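Local atomic coordinates of glucosamine-6-phosphate deaminase (Thermotoga maritima, PDB entry 1J5X), a protein that belongs to the SIS-domain family, built of parallel beta-sheets flanked by helices. Residues A[231-243]-A[319-333]. Residues are numbered along the deposited sequence; the frame is centred on the assembly and turned at random.
Sequences ALKCIEMSLTFSE and GYQKAISRGISPDKP
Ser238, in the last turn of helix 231-238, packs as a knob into a hole formed by Gly319, Lys322, Ala323 and Arg326 of helix 319-326. The axes run nearly parallel, crossing at -26° and approaching to 8.2 Å. Ser238 CB lies 3.4 Å from Gly319 O, while Cys234 SG rests against the glycine N and CA. The selenium of Met237 (modelled as selenomethionine), on an extended chain, reaches Tyr320 N at 3.7 Å; its side chain also touches Thr16 and Ile20 of helix 15-25. The bare CA of Gly319 probably lets Cys234 and this selenium lie so close.

The loop after helix 319-326 turns back across the end of the other helix. A Schellman motif at Gly327 ends the helix, and Ile328 CD1 then meets Leu239 CG. Pro330 CB packs on Met237 CB, and Pro330 CA makes a CA-H...O contact with Met237 O.

The polar links run in a chain. Ser238 OG, turned between its backbone N and carbonyl carbon (chi1 86°), donates in the carbonyl plane to Cys234 O (2.7 Å) and accepts from Thr240 OG1. Arg326 NH1 points its hydrogen bonds at Ser238 O and Thr240 OG1, but both are implausibly short and bent, so their detail is doubtful. Lys322 CE lies over one guanidinium face, 3.4 Å above the plane, while Lys322 NZ bonds to His212 O. One water bridges Arg326 NH2 and Phe241 N. Asp213 forms salt bridges with both Arg326 and Lys322, probably offsetting their neighbouring charges. Through that water and the NH1 contacts, the arginine appears to join the helix end to the turn entering edge strand 241-245, next to the close Ser238-Gly319 packing of the two helices.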
loop_
_atom_site.group_PDB
_atom_site.type_symbol
_atom_site.label_atom_id
_atom_site.label_comp_id
_atom_site.label_asym_id
_atom_site.label_seq_id
_atom_site.Cartn_x
_atom_site.Cartn_y
_atom_site.Cartn_z
ATOM N N ALA A 231 5.012 -5.843 3.983
ATOM C CA ALA A 231 5.966 -6.940 3.837
ATOM C C ALA A 231 6.883 -6.712 2.668
ATOM O O ALA A 231 8.104 -6.941 2.763
ATOM C CB ALA A 231 5.200 -8.293 3.713
ATOM N N LEU A 232 6.350 -6.189 1.572
ATOM C CA LEU A 232 7.185 -6.003 0.405
ATOM C C LEU A 232 8.263 -4.941 0.663
ATOM O O LEU A 232 9.427 -5.042 0.177
ATOM C CB LEU A 232 6.306 -5.617 -0.808
ATOM C CG LEU A 232 7.091 -5.268 -2.068
ATOM C CD1 LEU A 232 7.811 -6.547 -2.463
ATOM C CD2 LEU A 232 6.214 -4.843 -3.240
ATOM N N LYS A 233 7.907 -3.889 1.412
ATOM C CA LYS A 233 8.921 -2.860 1.706
ATOM C C LYS A 233 10.071 -3.466 2.491
ATOM O O LYS A 233 11.239 -3.139 2.223
ATOM C CB LYS A 233 8.327 -1.703 2.531
ATOM C CG LYS A 233 7.074 -1.017 1.980
ATOM C CD LYS A 233 7.267 -0.276 0.665
ATOM C CE LYS A 233 7.320 -1.232 -0.594
ATOM N NZ LYS A 233 6.872 -0.517 -1.863
ATOM N N CYS A 234 9.778 -4.314 3.459
ATOM C CA CYS A 234 10.867 -4.884 4.244
ATOM C C CYS A 234 11.634 -5.921 3.493
ATOM O O CYS A 234 12.823 -6.146 3.789
ATOM C CB CYS A 234 10.382 -5.462 5.530
ATOM S SG CYS A 234 9.739 -4.086 6.606
ATOM N N ILE A 235 10.980 -6.550 2.520
ATOM C CA ILE A 235 11.702 -7.541 1.723
ATOM C C ILE A 235 12.657 -6.801 0.837
ATOM O O ILE A 235 13.854 -7.102 0.847
ATOM C CB ILE A 235 10.718 -8.411 0.842
ATOM C CG1 ILE A 235 9.976 -9.401 1.741
ATOM C CG2 ILE A 235 11.503 -9.129 -0.268
ATOM C CD1 ILE A 235 8.625 -10.025 1.130
ATOM N N GLU A 236 12.172 -5.807 0.108
ATOM C CA GLU A 236 13.012 -5.086 -0.794
ATOM C C GLU A 236 14.092 -4.240 -0.118
ATOM O O GLU A 236 15.261 -4.242 -0.540
ATOM C CB GLU A 236 12.216 -4.147 -1.672
ATOM C CG GLU A 236 11.230 -4.800 -2.650
ATOM C CD GLU A 236 10.387 -3.748 -3.389
ATOM O OE1 GLU A 236 9.922 -2.783 -2.733
ATOM O OE2 GLU A 236 10.153 -3.866 -4.605
HETATM N N MSE A 237 13.715 -3.506 0.929
HETATM C CA MSE A 237 14.697 -2.591 1.532
HETATM C C MSE A 237 15.769 -3.222 2.364
HETATM O O MSE A 237 16.947 -2.812 2.302
HETATM C CB MSE A 237 13.968 -1.556 2.424
HETATM C CG MSE A 237 13.197 -0.573 1.643
HETATM SE SE MSE A 237 12.324 0.704 3.015
HETATM C CE MSE A 237 11.172 1.634 1.883
ATOM N N SER A 238 15.343 -4.204 3.144
ATOM C CA SER A 238 16.205 -4.808 4.133
ATOM C C SER A 238 16.561 -6.265 3.983
ATOM O O SER A 238 17.285 -6.797 4.817
ATOM C CB SER A 238 15.561 -4.601 5.499
ATOM O OG SER A 238 14.617 -5.634 5.808
ATOM N N LEU A 239 16.004 -6.922 2.969
ATOM C CA LEU A 239 16.217 -8.342 2.769
ATOM C C LEU A 239 15.803 -9.231 3.925
ATOM O O LEU A 239 16.451 -10.225 4.226
ATOM C CB LEU A 239 17.711 -8.586 2.400
ATOM C CG LEU A 239 18.151 -7.760 1.193
ATOM C CD1 LEU A 239 19.656 -8.128 0.761
ATOM C CD2 LEU A 239 17.259 -8.073 0.014
ATOM N N THR A 240 14.667 -8.927 4.558
ATOM C CA THR A 240 14.217 -9.707 5.666
ATOM C C THR A 240 12.994 -10.443 5.182
ATOM O O THR A 240 12.134 -9.803 4.516
ATOM C CB THR A 240 13.826 -8.760 6.822
ATOM O OG1 THR A 240 14.970 -7.944 7.138
ATOM C CG2 THR A 240 13.332 -9.530 8.016
ATOM N N PHE A 241 12.922 -11.725 5.539
ATOM C CA PHE A 241 11.798 -12.570 5.184
ATOM C C PHE A 241 10.602 -11.903 5.889
ATOM O O PHE A 241 10.617 -11.726 7.115
ATOM C CB PHE A 241 12.000 -14.002 5.721
ATOM N N SER A 242 9.593 -11.522 5.107
ATOM C CA SER A 242 8.410 -10.877 5.660
ATOM C C SER A 242 7.183 -11.455 4.984
ATOM O O SER A 242 7.247 -11.811 3.790
ATOM C CB SER A 242 8.445 -9.396 5.358
ATOM O OG SER A 242 9.651 -8.768 5.797
ATOM N N GLU A 243 6.083 -11.455 5.705
ATOM C CA GLU A 243 4.853 -12.010 5.178
ATOM C C GLU A 243 3.641 -11.293 5.771
ATOM O O GLU A 243 3.720 -10.709 6.857
ATOM C CB GLU A 243 4.737 -13.496 5.489
ATOM C CG GLU A 243 4.894 -13.841 6.953
ATOM C CD GLU A 243 4.982 -15.367 7.239
ATOM O OE1 GLU A 243 4.591 -16.240 6.396
ATOM O OE2 GLU A 243 5.399 -15.713 8.352
ATOM N N GLY A 319 11.593 -1.009 7.482
ATOM C CA GLY A 319 12.465 -1.526 6.433
ATOM C C GLY A 319 13.774 -0.747 6.404
ATOM O O GLY A 319 14.887 -1.335 6.314
ATOM N N TYR A 320 13.644 0.575 6.443
ATOM C CA TYR A 320 14.822 1.443 6.384
ATOM C C TYR A 320 15.760 1.182 7.570
ATOM O O TYR A 320 16.959 0.891 7.411
ATOM C CB TYR A 320 14.407 2.892 6.360
ATOM C CG TYR A 320 15.614 3.800 6.226
ATOM C CD1 TYR A 320 16.329 4.212 7.348
ATOM C CD2 TYR A 320 16.079 4.174 4.963
ATOM C CE1 TYR A 320 17.487 4.984 7.208
ATOM C CE2 TYR A 320 17.232 4.931 4.815
ATOM C CZ TYR A 320 17.932 5.329 5.935
ATOM O OH TYR A 320 19.114 6.061 5.749
ATOM N N GLN A 321 15.216 1.259 8.763
ATOM C CA GLN A 321 16.041 1.052 9.937
ATOM C C GLN A 321 16.652 -0.336 9.957
ATOM O O GLN A 321 17.808 -0.506 10.396
ATOM C CB GLN A 321 15.217 1.315 11.225
ATOM C CG GLN A 321 14.797 2.809 11.354
ATOM C CD GLN A 321 14.231 3.159 12.740
ATOM O OE1 GLN A 321 14.467 2.287 13.710
ATOM N NE2 GLN A 321 13.570 4.197 12.917
ATOM N N LYS A 322 15.904 -1.343 9.492
ATOM C CA LYS A 322 16.450 -2.697 9.513
ATOM C C LYS A 322 17.584 -2.827 8.517
ATOM O O LYS A 322 18.538 -3.594 8.769
ATOM C CB LYS A 322 15.392 -3.773 9.185
ATOM C CG LYS A 322 15.948 -5.210 9.085
ATOM C CD LYS A 322 16.334 -5.824 10.438
ATOM C CE LYS A 322 16.988 -7.200 10.229
ATOM N NZ LYS A 322 17.292 -7.930 11.483
ATOM N N ALA A 323 17.492 -2.131 7.394
ATOM C CA ALA A 323 18.562 -2.238 6.420
ATOM C C ALA A 323 19.853 -1.644 7.022
ATOM O O ALA A 323 20.947 -2.208 6.880
ATOM C CB ALA A 323 18.211 -1.506 5.196
ATOM N N ILE A 324 19.708 -0.506 7.699
ATOM C CA ILE A 324 20.864 0.172 8.300
ATOM C C ILE A 324 21.490 -0.776 9.288
ATOM O O ILE A 324 22.717 -0.927 9.330
ATOM C CB ILE A 324 20.428 1.497 9.025
ATOM C CG1 ILE A 324 19.888 2.484 7.997
ATOM C CG2 ILE A 324 21.639 2.145 9.784
ATOM C CD1 ILE A 324 20.709 2.605 6.763
ATOM N N SER A 325 20.622 -1.414 10.059
ATOM C CA SER A 325 20.972 -2.398 11.058
ATOM C C SER A 325 21.835 -3.539 10.493
ATOM O O SER A 325 22.785 -4.005 11.143
ATOM C CB SER A 325 19.686 -2.965 11.619
ATOM O OG SER A 325 19.915 -3.878 12.664
ATOM N N ARG A 326 21.487 -3.993 9.292
ATOM C CA ARG A 326 22.198 -5.076 8.618
ATOM C C ARG A 326 23.433 -4.522 7.908
ATOM O O ARG A 326 24.293 -5.288 7.486
ATOM C CB ARG A 326 21.306 -5.743 7.559
ATOM C CG ARG A 326 20.177 -6.568 8.111
ATOM C CD ARG A 326 19.770 -7.626 7.063
ATOM N NE ARG A 326 19.107 -8.740 7.720
ATOM C CZ ARG A 326 17.878 -9.119 7.413
ATOM N NH1 ARG A 326 17.245 -8.467 6.458
ATOM N NH2 ARG A 326 17.272 -10.096 8.078
ATOM N N GLY A 327 23.489 -3.204 7.771
ATOM C CA GLY A 327 24.592 -2.564 7.099
ATOM C C GLY A 327 24.415 -2.673 5.596
ATOM O O GLY A 327 25.385 -2.853 4.848
ATOM N N ILE A 328 23.179 -2.597 5.111
ATOM C CA ILE A 328 23.022 -2.669 3.669
ATOM C C ILE A 328 22.288 -1.423 3.260
ATOM O O ILE A 328 21.681 -0.775 4.097
ATOM C CB ILE A 328 22.230 -3.897 3.209
ATOM C CG1 ILE A 328 20.740 -3.654 3.410
ATOM C CG2 ILE A 328 22.690 -5.153 3.988
ATOM C CD1 ILE A 328 19.902 -4.686 2.709
ATOM N N SER A 329 22.334 -1.090 1.980
ATOM C CA SER A 329 21.667 0.112 1.513
ATOM C C SER A 329 20.256 -0.156 1.045
ATOM O O SER A 329 20.065 -0.944 0.133
ATOM C CB SER A 329 22.359 0.689 0.301
ATOM O OG SER A 329 21.685 1.841 -0.154
ATOM N N PRO A 330 19.258 0.512 1.639
ATOM C CA PRO A 330 17.903 0.237 1.139
ATOM C C PRO A 330 17.686 0.822 -0.248
ATOM O O PRO A 330 16.699 0.497 -0.889
ATOM C CB PRO A 330 16.989 0.884 2.186
ATOM C CG PRO A 330 17.825 1.980 2.770
ATOM C CD PRO A 330 19.219 1.316 2.873
ATOM N N ASP A 331 18.580 1.687 -0.721
ATOM C CA ASP A 331 18.414 2.242 -2.072
ATOM C C ASP A 331 18.971 1.290 -3.184
ATOM O O ASP A 331 18.783 1.553 -4.348
ATOM C CB ASP A 331 19.141 3.569 -2.245
ATOM C CG ASP A 331 18.635 4.662 -1.314
ATOM O OD1 ASP A 331 17.750 5.445 -1.748
ATOM O OD2 ASP A 331 19.145 4.717 -0.163
ATOM N N LYS A 332 19.628 0.200 -2.799
ATOM C CA LYS A 332 20.212 -0.737 -3.790
ATOM C C LYS A 332 19.771 -2.157 -3.534
ATOM O O LYS A 332 20.598 -3.037 -3.240
ATOM C CB LYS A 332 21.740 -0.721 -3.687
ATOM C CG LYS A 332 22.351 0.657 -3.676
ATOM C CD LYS A 332 22.151 1.327 -5.018
ATOM C CE LYS A 332 23.160 2.459 -5.245
ATOM N NZ LYS A 332 23.046 2.963 -6.662
ATOM N N PRO A 333 18.468 -2.420 -3.641
ATOM C CA PRO A 333 18.057 -3.801 -3.389
ATOM C C PRO A 333 18.670 -4.699 -4.488
ATOM O O PRO A 333 18.687 -4.313 -5.645
ATOM C CB PRO A 333 16.522 -3.754 -3.522
ATOM C CG PRO A 333 16.181 -2.289 -3.601
ATOM C CD PRO A 333 17.379 -1.612 -4.208
HETATM O O HOH W 1 15.228 -12.420 7.154
#